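Local coordinates for uncharacterized protein (Peptoclostridium difficile 630, PDB 4YCS), which is of unknown function but, as a putative lipoprotein related to PnrA-like proteins, probably serves as the substrate-binding component of an ABC transporter, at residues A[69-74]-A[92-97]. Residues are numbered along the deposited sequence; the frame is centred on the assembly and turned at random.
Sequences IIAVGA and FAIIDY
Phe92 lies alongside Ile69, both side chains pointing the same way, with CD1 of the ring 3.9 Å from Ile69 CB. Its CG stands anti to the carbonyl carbon (chi1 -56°), and this swings CE1 up to the Ile69 CD1 methyl; a broad ring and a branched chain suit a face roofed by helices. Next, Ala93 joins the parallel ladder through both its N-H and its C=O: N donates to Ile69 O (2.9 Å) and O receives Ala71 N in a nearly straight bond (173°). On the other face its CB lies beside Ile70 CG2 (4.2 Å), a methyl that Ile95 CD1 also approaches. Ile94 turns back to the Phe92 face. With CG1 anti to the backbone N (chi1 -171°), its chain runs forward and CD1 settles 3.8 Å from Gly73 O. Ile95 N continues the ladder to Ala71 O, while its CD1 methyl also meets Val72 CG2 at 3.8 Å. Ile95 O then takes a more bent bond from Gly73 N; at this residue's positive phi a side chain would jam against Val72 O, which calls for glycine. Beyond, a water accepts from Ala74 N and donates to OD2 of the partly exposed Asp96, linking the turns after the strands; OD1 bonds a glycerol, probably from crystallisation. The Tyr97 ring, near the Ala74 methyl, suits an apolar edge with Ala77 and Tyr99. Helix 77-84 connects the pair as a beta-alpha-beta unit: 68-72 is the middle strand of five, flanked by 8-15, and 106-109 flanks 91-95. Helices 54-62 and 77-84 cover the Phe92 face, whereas helix 22-38 packs on Val72 across the sheet.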
ATOM      1  N   ILE A  69       5.321   0.144  -1.159  1.00 21.70           N
ATOM      2  CA  ILE A  69       4.623  -0.051   0.104  1.00 22.96           C
ATOM      3  C   ILE A  69       3.188   0.437  -0.092  1.00 24.44           C
ATOM      4  O   ILE A  69       2.957   1.618  -0.453  1.00 27.03           O
ATOM      5  CB  ILE A  69       5.276   0.718   1.255  1.00 22.37           C
ATOM      6  CG1 ILE A  69       6.680   0.185   1.491  1.00 22.89           C
ATOM      7  CG2 ILE A  69       4.458   0.578   2.562  1.00 25.84           C
ATOM      8  CD1 ILE A  69       7.588   1.091   2.284  1.00 22.41           C
ATOM      9  N   ILE A  70       2.237  -0.463   0.067  1.00 24.33           N
ATOM     10  CA  ILE A  70       0.814  -0.169  -0.156  1.00 24.88           C
ATOM     11  C   ILE A  70       0.038  -0.149   1.182  1.00 26.39           C
ATOM     12  O   ILE A  70      -0.007  -1.132   1.903  1.00 26.77           O
ATOM     13  CB  ILE A  70       0.153  -1.182  -1.067  1.00 24.61           C
ATOM     14  CG1 ILE A  70       0.972  -1.372  -2.357  1.00 26.23           C
ATOM     15  CG2 ILE A  70      -1.280  -0.683  -1.361  1.00 27.00           C
ATOM     16  CD1 ILE A  70       0.474  -2.425  -3.312  1.00 26.84           C
ATOM     17  N   ALA A  71      -0.559   0.991   1.494  1.00 27.74           N
ATOM     18  CA  ALA A  71      -1.371   1.181   2.683  1.00 29.84           C
ATOM     19  C   ALA A  71      -2.867   1.123   2.276  1.00 33.80           C
ATOM     20  O   ALA A  71      -3.293   1.816   1.361  1.00 33.80           O
ATOM     21  CB  ALA A  71      -1.072   2.518   3.292  1.00 30.52           C
ATOM     22  N   VAL A  72      -3.636   0.275   2.954  1.00 35.37           N
ATOM     23  CA  VAL A  72      -5.035   0.069   2.624  1.00 35.82           C
ATOM     24  C   VAL A  72      -5.973   0.726   3.652  1.00 39.15           C
ATOM     25  O   VAL A  72      -6.203   0.207   4.752  1.00 43.82           O
ATOM     26  CB  VAL A  72      -5.335  -1.416   2.548  1.00 35.39           C
ATOM     27  CG1 VAL A  72      -6.765  -1.650   2.069  1.00 35.79           C
ATOM     28  CG2 VAL A  72      -4.332  -2.089   1.614  1.00 34.92           C
ATOM     29  N   GLY A  73      -6.528   1.874   3.273  1.00 45.31           N
ATOM     30  CA  GLY A  73      -7.539   2.547   4.117  1.00 44.34           C
ATOM     31  C   GLY A  73      -7.186   3.987   4.419  1.00 45.57           C
ATOM     32  O   GLY A  73      -6.026   4.334   4.505  1.00 41.73           O
ATOM     33  N   ALA A  74      -8.222   4.815   4.591  1.00 46.15           N
ATOM     34  CA  ALA A  74      -8.078   6.240   4.865  1.00 46.04           C
ATOM     35  C   ALA A  74      -7.420   6.503   6.218  1.00 43.32           C
ATOM     36  O   ALA A  74      -6.832   7.562   6.410  1.00 43.69           O
ATOM     37  CB  ALA A  74      -9.443   6.926   4.815  1.00 49.60           C
ATOM     38  N   PHE A  92       5.241   4.784  -2.521  1.00 30.08           N
ATOM     39  CA  PHE A  92       4.101   4.356  -1.754  1.00 30.30           C
ATOM     40  C   PHE A  92       2.788   4.463  -2.552  1.00 32.82           C
ATOM     41  O   PHE A  92       2.703   5.205  -3.530  1.00 33.25           O
ATOM     42  CB  PHE A  92       3.911   5.240  -0.585  1.00 29.66           C
ATOM     43  CG  PHE A  92       5.074   5.379   0.320  1.00 28.73           C
ATOM     44  CD1 PHE A  92       5.163   4.586   1.462  1.00 27.80           C
ATOM     45  CD2 PHE A  92       6.000   6.394   0.141  1.00 29.08           C
ATOM     46  CE1 PHE A  92       6.175   4.783   2.369  1.00 27.10           C
ATOM     47  CE2 PHE A  92       7.015   6.592   1.074  1.00 29.62           C
ATOM     48  CZ  PHE A  92       7.091   5.774   2.187  1.00 28.16           C
ATOM     49  N   ALA A  93       1.785   3.709  -2.104  1.00 31.32           N
ATOM     50  CA  ALA A  93       0.418   3.761  -2.645  1.00 33.13           C
ATOM     51  C   ALA A  93      -0.540   3.731  -1.481  1.00 34.21           C
ATOM     52  O   ALA A  93      -0.254   3.094  -0.471  1.00 34.01           O
ATOM     53  CB  ALA A  93       0.131   2.619  -3.596  1.00 32.94           C
ATOM     54  N   ILE A  94      -1.654   4.461  -1.593  1.00 34.86           N
ATOM     55  CA  ILE A  94      -2.685   4.393  -0.601  1.00 35.59           C
ATOM     56  C   ILE A  94      -4.024   4.107  -1.276  1.00 37.56           C
ATOM     57  O   ILE A  94      -4.317   4.694  -2.331  1.00 39.83           O
ATOM     58  CB  ILE A  94      -2.717   5.642   0.270  1.00 39.14           C
ATOM     59  CG1 ILE A  94      -3.673   5.415   1.437  1.00 39.69           C
ATOM     60  CG2 ILE A  94      -3.006   6.912  -0.563  1.00 40.65           C
ATOM     61  CD1 ILE A  94      -3.596   6.497   2.515  1.00 43.07           C
ATOM     62  N   ILE A  95      -4.771   3.155  -0.710  1.00 34.99           N
ATOM     63  CA  ILE A  95      -6.075   2.766  -1.221  1.00 37.94           C
ATOM     64  C   ILE A  95      -7.216   3.447  -0.424  1.00 40.79           C
ATOM     65  O   ILE A  95      -7.273   3.362   0.800  1.00 37.35           O
ATOM     66  CB  ILE A  95      -6.241   1.276  -1.212  1.00 40.45           C
ATOM     67  CG1 ILE A  95      -5.202   0.640  -2.146  1.00 42.71           C
ATOM     68  CG2 ILE A  95      -7.658   0.883  -1.657  1.00 44.56           C
ATOM     69  CD1 ILE A  95      -5.027  -0.827  -1.886  1.00 47.18           C
ATOM     70  N   ASP A  96      -8.102   4.128  -1.164  1.00 46.67           N
ATOM     71  CA  ASP A  96      -9.330   4.765  -0.636  1.00 45.19           C
ATOM     72  C   ASP A  96      -9.056   6.110   0.018  1.00 48.07           C
ATOM     73  O   ASP A  96      -9.670   6.468   1.015  1.00 51.35           O
ATOM     74  CB  ASP A  96     -10.061   3.810   0.330  1.00 50.24           C
ATOM     75  CG  ASP A  96     -11.544   4.230   0.601  1.00 57.13           C
ATOM     76  OD1 ASP A  96     -12.212   4.778  -0.322  1.00 56.81           O
ATOM     77  OD2 ASP A  96     -12.010   3.980   1.739  1.00 51.72           O
ATOM     78  N   TYR A  97      -8.124   6.867  -0.551  1.00 49.18           N
ATOM     79  CA  TYR A  97      -7.816   8.218  -0.055  1.00 51.31           C
ATOM     80  C   TYR A  97      -7.069   9.049  -1.105  1.00 54.42           C
ATOM     81  O   TYR A  97      -6.112   8.581  -1.753  1.00 52.96           O
ATOM     82  CB  TYR A  97      -7.023   8.174   1.263  1.00 50.26           C
ATOM     83  CG  TYR A  97      -6.840   9.542   1.850  1.00 53.33           C
ATOM     84  CD1 TYR A  97      -5.737  10.321   1.528  1.00 54.16           C
ATOM     85  CD2 TYR A  97      -7.799  10.079   2.699  1.00 55.53           C
ATOM     86  CE1 TYR A  97      -5.587  11.590   2.051  1.00 59.38           C
ATOM     87  CE2 TYR A  97      -7.654  11.347   3.233  1.00 56.20           C
ATOM     88  CZ  TYR A  97      -6.559  12.091   2.896  1.00 59.47           C
ATOM     89  OH  TYR A  97      -6.427  13.324   3.425  1.00 67.70           O
TER
HETATM   90  O   HOH W   1     -10.651   3.797   4.036  1.00 49.46           O